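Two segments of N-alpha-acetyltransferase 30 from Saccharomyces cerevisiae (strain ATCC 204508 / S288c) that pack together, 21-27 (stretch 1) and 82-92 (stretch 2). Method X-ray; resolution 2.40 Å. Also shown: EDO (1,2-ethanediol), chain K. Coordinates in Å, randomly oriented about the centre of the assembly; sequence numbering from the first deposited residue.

Stretch 1 (21-27) KLIDADL
Stretch 2 82-92: GMLAVESTYRG

A helix lies almost at right angles across a strand, forming a small, mainly apolar contact with a salt bridge at its margin. Residues from Lys-21 on have helical phi/psi near -65/-40, the helix beginning earlier in the chain; Leu-27 is extended at -74/136. In the other stretch, residues 82-86 belong to a strand, Met-83 to Val-86 being extended with phi from -144 to -133° and psi from 117 to 146°. The two axes approach to 7.5 Å and their N-to-C directions make an angle of 92°. No hydrogen bond links the stretches, which together bury 375 Å².

The register is set by Ile-23 and Ala-85, whose CA atoms are 5.4 Å apart. The methyl group of Ala-85 points toward the helix, and at this closest point of the register Ala-85 CB lies 3.9 Å from both Leu-22 O and Ile-23 CA. Ala-85 CB also lies 4.4 Å from Leu-22 CB and 4.1 Å from Ile-23 CG1.

Strand alternation directs Met-83 and Ala-85 toward the helix, while Leu-84 and Val-86 point away. Met-83, a selenomethionine (chi1 m, chi2 95°, chi3 p), is buried along with Ile-23. The CA-to-CB bond of Ile-23 points sideways, but its extended m,t rotamer carries CD1 to 3.7 Å from Met-83 CB. Leu-22, also m,t, points toward the strand and places CD2 3.8 Å from Glu-87 OE1, a contact with the end of the t,t Glu-87 side chain.

Asp-26 and Arg-91 form the salt bridge at the margin of the apolar part. Asp-26 (chi1 m, chi2 16°) points toward the strand, where OD2 lies 4.1 Å from Ala-85 CA. Asp-26 OD1 forms a salt bridge with Arg-91 NH2 at 3.3 Å, approaching the guanidinium at its edge, near its plane. Arg-91 starts sideways, and its chi angles of -55, -149, 175 and 105° bring its end nearer the helix.

The path back to Arg-91 runs through Glu-87 (-61/146) and a 3-10 segment at 88-90, with a backbone hydrogen bond of 3.0 Å from Tyr-90 N to Glu-87 O. Arg-91 NE then makes a weak hydrogen bond to Val-86 O, 3.1 Å long with an N-H...O angle of 122°, tying the arginine to the strand end. Near Gly-82, ethanediol O2 donates a weak hydrogen bond of 3.3 Å to Gly-82 O.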

# COMPACT_ATOMS: atom_id res chain seq x y z
N LYS A 21 -0.44 11.05 -29.34
CA LYS A 21 -1.73 11.72 -29.17
C LYS A 21 -2.79 10.77 -28.63
O LYS A 21 -3.57 11.13 -27.75
CB LYS A 21 -2.18 12.34 -30.49
CG LYS A 21 -3.34 13.31 -30.35
CD LYS A 21 -2.92 14.55 -29.57
CE LYS A 21 -4.00 15.62 -29.60
NZ LYS A 21 -3.54 16.92 -29.03
N LEU A 22 -2.83 9.54 -29.16
CA LEU A 22 -3.81 8.57 -28.69
C LEU A 22 -3.62 8.26 -27.21
O LEU A 22 -4.57 8.32 -26.43
CB LEU A 22 -3.69 7.28 -29.52
CG LEU A 22 -4.37 7.21 -30.88
CD1 LEU A 22 -4.11 5.85 -31.52
CD2 LEU A 22 -5.86 7.45 -30.73
N ILE A 23 -2.39 7.92 -26.82
CA ILE A 23 -2.14 7.48 -25.45
C ILE A 23 -2.35 8.63 -24.47
O ILE A 23 -2.87 8.43 -23.36
CB ILE A 23 -0.73 6.88 -25.34
CG1 ILE A 23 -0.64 5.58 -26.16
CG2 ILE A 23 -0.35 6.62 -23.89
CD1 ILE A 23 0.75 5.00 -26.25
N ASP A 24 -1.98 9.85 -24.86
CA ASP A 24 -2.08 10.99 -23.94
C ASP A 24 -3.52 11.36 -23.63
O ASP A 24 -3.81 11.85 -22.53
CB ASP A 24 -1.34 12.20 -24.51
CG ASP A 24 0.16 12.10 -24.35
OD1 ASP A 24 0.62 11.32 -23.49
OD2 ASP A 24 0.88 12.82 -25.08
N ALA A 25 -4.44 11.13 -24.57
CA ALA A 25 -5.84 11.48 -24.33
C ALA A 25 -6.43 10.68 -23.18
O ALA A 25 -7.23 11.20 -22.40
CB ALA A 25 -6.65 11.26 -25.61
N ASP A 26 -6.05 9.40 -23.06
CA ASP A 26 -6.62 8.55 -22.02
C ASP A 26 -6.00 8.80 -20.65
O ASP A 26 -6.68 8.63 -19.63
CB ASP A 26 -6.44 7.07 -22.39
CG ASP A 26 -7.39 6.62 -23.49
OD1 ASP A 26 -7.96 7.49 -24.18
OD2 ASP A 26 -7.55 5.40 -23.66
N LEU A 27 -4.74 9.21 -20.60
CA LEU A 27 -4.02 9.30 -19.34
C LEU A 27 -4.47 10.51 -18.52
O LEU A 27 -4.62 11.62 -19.05
CB LEU A 27 -2.52 9.40 -19.59
CG LEU A 27 -1.86 8.26 -20.36
CD1 LEU A 27 -0.36 8.45 -20.39
CD2 LEU A 27 -2.24 6.91 -19.78
N GLY A 82 2.97 -1.81 -21.62
CA GLY A 82 3.07 -0.49 -21.03
C GLY A 82 1.85 0.38 -21.27
O GLY A 82 1.32 0.98 -20.33
N MSE A 83 1.40 0.46 -22.52
CA MSE A 83 0.25 1.29 -22.87
C MSE A 83 -0.71 0.63 -23.84
O MSE A 83 -0.31 -0.13 -24.73
CB MSE A 83 0.73 2.62 -23.46
CG MSE A 83 1.46 3.52 -22.48
SE MSE A 83 3.40 3.32 -22.54
CE MSE A 83 3.75 4.38 -24.15
N LEU A 84 -2.00 0.93 -23.67
CA LEU A 84 -3.05 0.44 -24.55
C LEU A 84 -4.10 1.53 -24.67
O LEU A 84 -4.73 1.91 -23.68
CB LEU A 84 -3.69 -0.85 -24.01
CG LEU A 84 -4.77 -1.48 -24.89
CD1 LEU A 84 -4.19 -1.90 -26.24
CD2 LEU A 84 -5.40 -2.67 -24.18
N ALA A 85 -4.29 2.04 -25.88
CA ALA A 85 -5.24 3.11 -26.14
C ALA A 85 -6.03 2.80 -27.40
O ALA A 85 -5.48 2.28 -28.38
CB ALA A 85 -4.54 4.47 -26.27
N VAL A 86 -7.33 3.09 -27.36
CA VAL A 86 -8.22 2.95 -28.51
C VAL A 86 -9.05 4.22 -28.61
O VAL A 86 -9.57 4.70 -27.59
CB VAL A 86 -9.13 1.71 -28.40
CG1 VAL A 86 -10.25 1.76 -29.43
CG2 VAL A 86 -8.32 0.43 -28.56
N GLU A 87 -9.15 4.77 -29.81
CA GLU A 87 -9.87 6.03 -30.01
C GLU A 87 -11.33 5.89 -29.59
O GLU A 87 -11.95 4.83 -29.75
CB GLU A 87 -9.76 6.47 -31.46
CG GLU A 87 -10.06 7.94 -31.69
CD GLU A 87 -9.46 8.45 -32.98
OE1 GLU A 87 -8.50 7.83 -33.48
OE2 GLU A 87 -9.95 9.47 -33.50
N SER A 88 -11.88 6.98 -29.06
CA SER A 88 -13.21 6.92 -28.45
C SER A 88 -14.28 6.49 -29.45
O SER A 88 -15.21 5.77 -29.10
CB SER A 88 -13.56 8.28 -27.84
OG SER A 88 -14.78 8.24 -27.14
N THR A 89 -14.16 6.93 -30.71
CA THR A 89 -15.16 6.59 -31.71
C THR A 89 -15.11 5.12 -32.10
O THR A 89 -16.11 4.59 -32.59
CB THR A 89 -14.98 7.46 -32.96
OG1 THR A 89 -13.59 7.49 -33.32
CG2 THR A 89 -15.46 8.87 -32.69
N TYR A 90 -13.97 4.45 -31.89
CA TYR A 90 -13.78 3.07 -32.33
C TYR A 90 -13.91 2.06 -31.19
O TYR A 90 -13.59 0.88 -31.39
CB TYR A 90 -12.42 2.92 -33.01
CG TYR A 90 -12.38 3.49 -34.41
CD1 TYR A 90 -12.18 4.85 -34.62
CD2 TYR A 90 -12.55 2.68 -35.51
CE1 TYR A 90 -12.15 5.38 -35.90
CE2 TYR A 90 -12.52 3.19 -36.80
CZ TYR A 90 -12.32 4.54 -36.99
OH TYR A 90 -12.29 5.05 -38.26
N ARG A 91 -14.36 2.49 -30.02
CA ARG A 91 -14.50 1.56 -28.90
C ARG A 91 -15.72 0.67 -29.10
O ARG A 91 -16.70 1.04 -29.75
CB ARG A 91 -14.60 2.32 -27.58
CG ARG A 91 -13.44 3.28 -27.35
CD ARG A 91 -13.13 3.43 -25.87
NE ARG A 91 -11.94 4.25 -25.65
CZ ARG A 91 -11.97 5.51 -25.21
NH1 ARG A 91 -13.13 6.09 -24.93
NH2 ARG A 91 -10.84 6.17 -25.04
N GLY A 92 -15.65 -0.53 -28.53
CA GLY A 92 -16.74 -1.48 -28.61
C GLY A 92 -16.71 -2.40 -29.81
O GLY A 92 -17.72 -3.06 -30.09
C1 EDO K . -2.66 -2.22 -19.05
O1 EDO K . -3.97 -1.83 -19.47
C2 EDO K . -1.62 -1.52 -19.91
O2 EDO K . -1.76 -0.10 -19.72